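Local coordinates for cortical-lytic enzyme (Clostridium perfringens, PDB 5JIP), which probably acts as a muramidase (lysozyme activity) of glycoside hydrolase family 25, taking part in cortex peptidoglycan hydrolysis during spore germination, at residues Gln7-Asn10 with Pro11-Phe15; Gln88-Gln91 with Phe92-Val95; Phe161-Pro164 with Gly165-Tyr168. All blocks are in the same frame, centred on the assembly; numbering follows the deposited sequence.

Interaction 1. Residues Gln7-Asn10 with Pro11-Phe15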
loop_
_atom_site.group_PDB
_atom_site.type_symbol
_atom_site.label_atom_id
_atom_site.label_comp_id
_atom_site.label_asym_id
_atom_site.label_seq_id
_atom_site.Cartn_x
_atom_site.Cartn_y
_atom_site.Cartn_z
ATOM N N GLN A 7 -5.185 11.585 -20.088
ATOM C CA GLN A 7 -5.971 11.391 -18.882
ATOM C C GLN A 7 -6.906 12.581 -18.720
ATOM O O GLN A 7 -6.462 13.694 -18.430
ATOM C CB GLN A 7 -5.060 11.235 -17.658
ATOM C CG GLN A 7 -5.781 11.144 -16.334
ATOM C CD GLN A 7 -4.818 11.203 -15.175
ATOM O OE1 GLN A 7 -3.623 10.971 -15.329
ATOM N NE2 GLN A 7 -5.328 11.581 -14.010
ATOM N N ASP A 8 -8.192 12.338 -18.899
ATOM C CA ASP A 8 -9.202 13.362 -18.675
ATOM C C ASP A 8 -9.579 13.409 -17.195
ATOM O O ASP A 8 -9.259 12.498 -16.415
ATOM C CB ASP A 8 -10.430 13.061 -19.531
ATOM C CG ASP A 8 -11.309 14.278 -19.745
ATOM O OD1 ASP A 8 -11.105 15.302 -19.070
ATOM O OD2 ASP A 8 -12.194 14.214 -20.616
ATOM N N LYS A 9 -10.265 14.492 -16.802
ATOM C CA LYS A 9 -11.006 14.477 -15.547
ATOM C C LYS A 9 -12.259 13.628 -15.732
ATOM O O LYS A 9 -12.539 13.141 -16.823
ATOM C CB LYS A 9 -11.339 15.900 -15.084
ATOM C CG LYS A 9 -12.172 16.733 -16.064
ATOM C CD LYS A 9 -13.667 16.587 -15.864
ATOM C CE LYS A 9 -14.128 17.056 -14.488
ATOM N NZ LYS A 9 -15.597 16.967 -14.305
ATOM N N ASN A 10 -12.996 13.414 -14.644
ATOM C CA ASN A 10 -14.201 12.581 -14.720
ATOM C C ASN A 10 -15.244 13.090 -13.726
ATOM O O ASN A 10 -14.982 14.053 -12.997
ATOM C CB ASN A 10 -13.862 11.108 -14.459
ATOM C CG ASN A 10 -13.480 10.838 -13.018
ATOM O OD1 ASN A 10 -14.345 10.662 -12.136
ATOM N ND2 ASN A 10 -12.189 10.773 -12.770
ATOM N N PRO A 11 -16.435 12.490 -13.664
ATOM C CA PRO A 11 -17.478 13.050 -12.785
ATOM C C PRO A 11 -17.106 13.088 -11.325
ATOM O O PRO A 11 -17.660 13.901 -10.572
ATOM C CB PRO A 11 -18.668 12.109 -13.035
ATOM C CG PRO A 11 -18.502 11.707 -14.437
ATOM C CD PRO A 11 -17.001 11.496 -14.590
ATOM N N LEU A 12 -16.217 12.216 -10.881
ATOM C CA LEU A 12 -15.867 12.208 -9.479
ATOM C C LEU A 12 -14.739 13.173 -9.158
ATOM O O LEU A 12 -14.400 13.316 -7.980
ATOM C CB LEU A 12 -15.459 10.803 -9.022
ATOM C CG LEU A 12 -16.585 9.773 -9.142
ATOM C CD1 LEU A 12 -16.056 8.373 -8.831
ATOM C CD2 LEU A 12 -17.742 10.148 -8.211
ATOM N N SER A 13 -14.136 13.809 -10.163
ATOM C CA SER A 13 -12.956 14.620 -9.901
ATOM C C SER A 13 -13.274 15.735 -8.911
ATOM O O SER A 13 -14.266 16.456 -9.064
ATOM C CB SER A 13 -12.414 15.223 -11.197
ATOM O OG SER A 13 -11.949 14.223 -12.097
ATOM N N THR A 14 -12.391 15.904 -7.924
ATOM C CA THR A 14 -12.489 17.048 -7.031
ATOM C C THR A 14 -12.044 18.319 -7.753
ATOM O O THR A 14 -11.476 18.289 -8.844
ATOM C CB THR A 14 -11.648 16.832 -5.774
ATOM O OG1 THR A 14 -10.310 16.491 -6.136
ATOM C CG2 THR A 14 -12.246 15.705 -4.902
ATOM N N PHE A 15 -12.294 19.449 -7.105
ATOM C CA PHE A 15 -12.170 20.742 -7.758
ATOM C C PHE A 15 -11.829 21.811 -6.735
ATOM O O PHE A 15 -12.384 21.828 -5.636
ATOM C CB PHE A 15 -13.475 21.076 -8.482
ATOM C CG PHE A 15 -13.586 22.512 -8.910
ATOM C CD1 PHE A 15 -13.130 22.925 -10.144
ATOM C CD2 PHE A 15 -14.167 23.436 -8.076
ATOM C CE1 PHE A 15 -13.228 24.263 -10.542
ATOM C CE2 PHE A 15 -14.284 24.765 -8.461
ATOM C CZ PHE A 15 -13.827 25.178 -9.699
HETATM O O HOH W 1 -16.309 17.017 -11.462
#

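Interaction 2. Residues Gln88-Gln91 with Phe92-Val95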
loop_
_atom_site.group_PDB
_atom_site.type_symbol
_atom_site.label_atom_id
_atom_site.label_comp_id
_atom_site.label_asym_id
_atom_site.label_seq_id
_atom_site.Cartn_x
_atom_site.Cartn_y
_atom_site.Cartn_z
ATOM N N GLN A 88 16.097 26.554 0.033
ATOM C CA GLN A 88 14.702 26.856 -0.243
ATOM C C GLN A 88 13.785 25.828 0.395
ATOM O O GLN A 88 12.735 26.192 0.934
ATOM C CB GLN A 88 14.456 26.958 -1.736
ATOM C CG GLN A 88 14.982 28.281 -2.295
ATOM C CD GLN A 88 14.865 28.383 -3.780
ATOM O OE1 GLN A 88 13.793 28.161 -4.361
ATOM N NE2 GLN A 88 15.967 28.757 -4.417
ATOM N N ALA A 89 14.172 24.548 0.378
ATOM C CA ALA A 89 13.347 23.555 1.065
ATOM C C ALA A 89 13.250 23.862 2.557
ATOM O O ALA A 89 12.162 23.792 3.149
ATOM C CB ALA A 89 13.893 22.143 0.849
ATOM N N ASP A 90 14.369 24.219 3.188
ATOM C CA ASP A 90 14.314 24.542 4.608
ATOM C C ASP A 90 13.457 25.774 4.860
ATOM O O ASP A 90 12.755 25.844 5.870
ATOM C CB ASP A 90 15.719 24.763 5.170
ATOM C CG ASP A 90 16.489 23.464 5.381
ATOM O OD1 ASP A 90 15.912 22.357 5.266
ATOM O OD2 ASP A 90 17.689 23.549 5.671
ATOM N N GLN A 91 13.522 26.768 3.965
ATOM C CA GLN A 91 12.723 27.983 4.144
ATOM C C GLN A 91 11.238 27.683 4.017
ATOM O O GLN A 91 10.419 28.193 4.792
ATOM C CB GLN A 91 13.131 29.032 3.115
ATOM C CG GLN A 91 14.514 29.656 3.355
ATOM C CD GLN A 91 15.032 30.439 2.144
ATOM O OE1 GLN A 91 14.668 30.156 1.007
ATOM N NE2 GLN A 91 15.891 31.411 2.390
ATOM N N PHE A 92 10.879 26.867 3.026
ATOM C CA PHE A 92 9.495 26.456 2.824
ATOM C C PHE A 92 8.958 25.712 4.047
ATOM O O PHE A 92 7.846 25.989 4.517
ATOM C CB PHE A 92 9.446 25.605 1.558
ATOM C CG PHE A 92 8.064 25.174 1.124
ATOM C CD1 PHE A 92 6.954 25.997 1.275
ATOM C CD2 PHE A 92 7.896 23.933 0.522
ATOM C CE1 PHE A 92 5.708 25.582 0.840
ATOM C CE2 PHE A 92 6.650 23.522 0.089
ATOM C CZ PHE A 92 5.553 24.336 0.249
ATOM N N ILE A 93 9.748 24.789 4.583
ATOM C CA ILE A 93 9.381 24.035 5.782
ATOM C C ILE A 93 9.069 24.984 6.929
ATOM O O ILE A 93 8.118 24.783 7.685
ATOM C CB ILE A 93 10.516 23.054 6.146
ATOM C CG1 ILE A 93 10.543 21.911 5.140
ATOM C CG2 ILE A 93 10.363 22.513 7.580
ATOM C CD1 ILE A 93 11.809 21.077 5.200
ATOM N N ASP A 94 9.903 26.002 7.098
ATOM C CA ASP A 94 9.702 27.006 8.139
ATOM C C ASP A 94 8.408 27.774 7.906
ATOM O O ASP A 94 7.568 27.877 8.808
ATOM C CB ASP A 94 10.942 27.912 8.155
ATOM C CG ASP A 94 10.868 29.070 9.155
ATOM O OD1 ASP A 94 9.906 29.209 9.922
ATOM O OD2 ASP A 94 11.835 29.867 9.147
ATOM N N VAL A 95 8.194 28.273 6.679
ATOM C CA VAL A 95 6.989 29.069 6.410
ATOM C C VAL A 95 5.731 28.231 6.594
ATOM O O VAL A 95 4.748 28.692 7.184
ATOM C CB VAL A 95 7.053 29.687 5.006
ATOM C CG1 VAL A 95 5.747 30.417 4.625
ATOM C CG2 VAL A 95 8.201 30.642 4.944
#

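Interaction 3. Residues Phe161-Pro164 with Gly165-Tyr168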
loop_
_atom_site.group_PDB
_atom_site.type_symbol
_atom_site.label_atom_id
_atom_site.label_comp_id
_atom_site.label_asym_id
_atom_site.label_seq_id
_atom_site.Cartn_x
_atom_site.Cartn_y
_atom_site.Cartn_z
ATOM N N PHE A 161 11.543 16.300 -19.210
ATOM C CA PHE A 161 12.203 15.989 -17.942
ATOM C C PHE A 161 12.930 14.648 -18.003
ATOM O O PHE A 161 13.170 14.004 -16.978
ATOM C CB PHE A 161 11.213 15.980 -16.766
ATOM C CG PHE A 161 10.833 17.335 -16.262
ATOM C CD1 PHE A 161 11.283 18.504 -16.870
ATOM C CD2 PHE A 161 10.037 17.443 -15.134
ATOM C CE1 PHE A 161 10.919 19.763 -16.362
ATOM C CE2 PHE A 161 9.683 18.673 -14.639
ATOM C CZ PHE A 161 10.117 19.840 -15.263
ATOM N N LYS A 162 13.320 14.234 -19.199
ATOM C CA LYS A 162 14.166 13.050 -19.350
ATOM C C LYS A 162 15.615 13.431 -19.116
ATOM O O LYS A 162 16.139 14.332 -19.773
ATOM C CB LYS A 162 13.988 12.440 -20.733
ATOM C CG LYS A 162 14.744 11.119 -20.905
ATOM C CD LYS A 162 14.353 10.420 -22.188
ATOM C CE LYS A 162 14.921 9.003 -22.218
ATOM N NZ LYS A 162 14.712 8.291 -23.525
ATOM N N VAL A 163 16.256 12.775 -18.161
ATOM C CA VAL A 163 17.642 13.061 -17.811
ATOM C C VAL A 163 18.522 12.049 -18.536
ATOM O O VAL A 163 18.327 10.843 -18.347
ATOM C CB VAL A 163 17.874 12.995 -16.305
ATOM C CG1 VAL A 163 19.377 13.138 -15.988
ATOM C CG2 VAL A 163 17.040 14.099 -15.635
ATOM N N PRO A 164 19.499 12.486 -19.323
ATOM C CA PRO A 164 20.415 11.539 -19.991
ATOM C C PRO A 164 20.989 10.507 -19.028
ATOM O O PRO A 164 21.534 10.836 -17.981
ATOM C CB PRO A 164 21.509 12.461 -20.544
ATOM C CG PRO A 164 20.785 13.743 -20.835
ATOM C CD PRO A 164 19.764 13.878 -19.722
ATOM N N GLY A 165 20.842 9.239 -19.387
ATOM C CA GLY A 165 21.359 8.165 -18.558
ATOM C C GLY A 165 20.503 7.764 -17.369
ATOM O O GLY A 165 20.800 6.745 -16.730
ATOM N N LYS A 166 19.432 8.505 -17.063
ATOM C CA LYS A 166 18.753 8.368 -15.782
ATOM C C LYS A 166 17.242 8.268 -15.890
ATOM O O LYS A 166 16.569 8.207 -14.853
ATOM C CB LYS A 166 19.098 9.557 -14.868
ATOM C CG LYS A 166 20.575 9.676 -14.508
ATOM C CD LYS A 166 20.996 8.574 -13.548
ATOM C CE LYS A 166 22.471 8.711 -13.155
ATOM N NZ LYS A 166 22.721 9.953 -12.382
ATOM N N GLY A 167 16.684 8.264 -17.090
ATOM C CA GLY A 167 15.242 8.144 -17.214
ATOM C C GLY A 167 14.544 9.407 -16.750
ATOM O O GLY A 167 14.923 10.519 -17.118
ATOM N N TYR A 168 13.518 9.223 -15.914
ATOM C CA TYR A 168 12.650 10.298 -15.432
ATOM C C TYR A 168 12.715 10.260 -13.912
ATOM O O TYR A 168 11.867 9.625 -13.271
ATOM C CB TYR A 168 11.214 10.111 -15.910
ATOM C CG TYR A 168 11.050 10.121 -17.397
ATOM C CD1 TYR A 168 10.890 11.317 -18.086
ATOM C CD2 TYR A 168 11.033 8.931 -18.116
ATOM C CE1 TYR A 168 10.714 11.332 -19.458
ATOM C CE2 TYR A 168 10.867 8.927 -19.484
ATOM C CZ TYR A 168 10.716 10.132 -20.153
ATOM O OH TYR A 168 10.543 10.144 -21.513
#

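Interaction 1. Residues Gln7-Asn10 with Pro11-Phe15
Asn10 and Ser13 bind each other twice across a tight turn of the chain. Ser13 N donates to Asn10 O at 3.0 Å. In return Asn10 N donates to Ser13 OG at 2.9 Å, and this bond is nearly straight, 166° at the hydrogen. Main chain and side chain of Ser13 thus grip the same residue. The Asn10 carboxamide adds a third bond. Its CG lies between the backbone N and the carbonyl carbon, chi1 70°, which swings the amide in over the turn. There Asn10 OD1 accepts from Leu12 N at 2.7 Å. Leu12 N stands 41° out of the carboxamide plane and is not on a lone pair. Leu12 CB also packs against Asn10 OD1, 3.3 Å away. The other end of the amide, ND2, donates to Asn224 OD1, so both ends of the group are held.

The Lys9 side is looser. Its chain bends at chi2 and chi3 and passes the Ser13 side chain, with Lys9 CB 3.5 Å from Ser13 OG. Lys9 NZ makes only a weak bond to Asn10 O, at 3.3 Å. A water takes a bond from Lys9 NZ at 2.9 Å and gives one to Ser13 O. Trp221 meets the lysine by a cation-pi contact. The side chains of Pro11 and Leu12 lie on the exposed outer side.

Asn10 to Ser13 form a type I beta turn, and the bond from Leu12 N to the Asn10 side chain makes an Asx turn at an Asn-Pro step, just before strand 15-19.

Interaction 2. Residues Gln88-Gln91 with Phe92-Val95
Gln88-Gln91 and Phe92-Val95 are consecutive turns of one alpha helix, 83-100. Four backbone hydrogen bonds join them, each from an N-H to the carbonyl four residues earlier. Phe92 N to Gln88 O is among the shortest, at 2.9 Å. Asp94 N to Asp90 O is the longest, at 3.1 Å, and also the most bent, 157° at the hydrogen. Ile93 N to Ala89 O and Val95 N to Gln91 O complete the set.

The side chains of the second turn pack back on these carbonyls. Ile93 does so with two atoms of one branch. Its CG1 lies beside the backbone N, chi1 -72°, and this carries the branch back along the helix. Ile93 CG1 comes to 3.2 Å from Ala89 O, and Ile93 CD1 lies 3.4 Å from that oxygen. Val95 CG2 reaches Gln91 O at 3.3 Å. The same oxygen is met by Asp94, with Asp94 CB 3.4 Å from Gln91 O.

The helix is the crossover of a beta-alpha-beta unit, linking strand 70-75 to strand 111-113. Such units build the TIM barrel, the fold of the clan that includes family 25.

Phe92 touches the first turn through its CB, 3.4 Å from Gln88 O. Its CG is anti to the backbone N, chi1 -175°, and the ring leads away from the preceding turn. The ring packs on Ala42 and Ser43 of strand 38-44 and meets the ring of Phe138. Asp90 OD1 forms a salt bridge with Arg137 of helix 124-142. Gln88 bonds to His74 NE2 through OE1 and to Lys77 O through NE2, and Asp94 OD1 accepts from Gln98 NE2.

Interaction 3. Residues Phe161-Pro164 with Gly165-Tyr168
Val163 makes both hydrogen bonds across this hairpin-like loop. Val163 N donates to Gly167 O at 2.8 Å. The donor meets that carbonyl almost head on, with a C=O...N angle of 168°. Val163 O accepts from Lys166 N at 2.9 Å, here with the donor above the carbonyl plane. The second bond closes a tight turn over Pro164 and Gly165. Their backbone angles are those of a type II beta turn, with Gly165 at the positive phi that glycine takes easily. The turn sends the chain back nearly antiparallel. Lys166 and Gly167 both face Val163, which is consistent with a classic beta bulge, though the pairing is loose.

A weaker polar contact backs the first bond. Gly167 O is also approached by the C-H of Lys162, with Lys162 CA 3.5 Å from the oxygen. One carbonyl is thus met by an N-H and a C-H from adjacent residues.

Two apolar contacts flank these bonds. Lys162 lays its aliphatic chain across the Tyr168 ring. Its CG is anti to the backbone N, chi1 -174°, and the chain stays extended. Lys162 CG lies over one face of the Tyr168 ring, 4.1 Å above the plane and off toward the rim. Lys162 CB touches Tyr168 CE1 at 3.7 Å, and Lys162 CD nears Tyr168 OH at 3.9 Å. At the turn end, Val163 CG1 rests on Lys166 CB at 3.8 Å.

The loop follows helix 152-157 and leads to strand 175-178. The buried Phe161 side chain meets Leu170 and Trp196, while Pro164, Gly165 and Lys166 at the turn are exposed. Val163 and Pro164 pack on helix 124-142, Val163 against Thr125 and Val128 and Pro164 against Thr125.

Overall arrangement
The three contacts follow one another along the chain and do not touch. The centres of interactions 1 and 2 are about 31 Å apart, on opposite sides of the chain's centre. The centres of interactions 1 and 3 are about 30 Å apart. Those of interactions 2 and 3 are about 27 Å apart. Interactions 2 and 3 are linked indirectly: residues of both pack on helix 124-142, although their nearest atoms stay about 14 Å apart. Magnesium is bound by Asp227, Met230, Asp258 and Asp304. Interaction 1 does not reach this site: the side chain of Leu12 is about 12 Å from that of Asp227. Interactions 2 and 3 lie away from it.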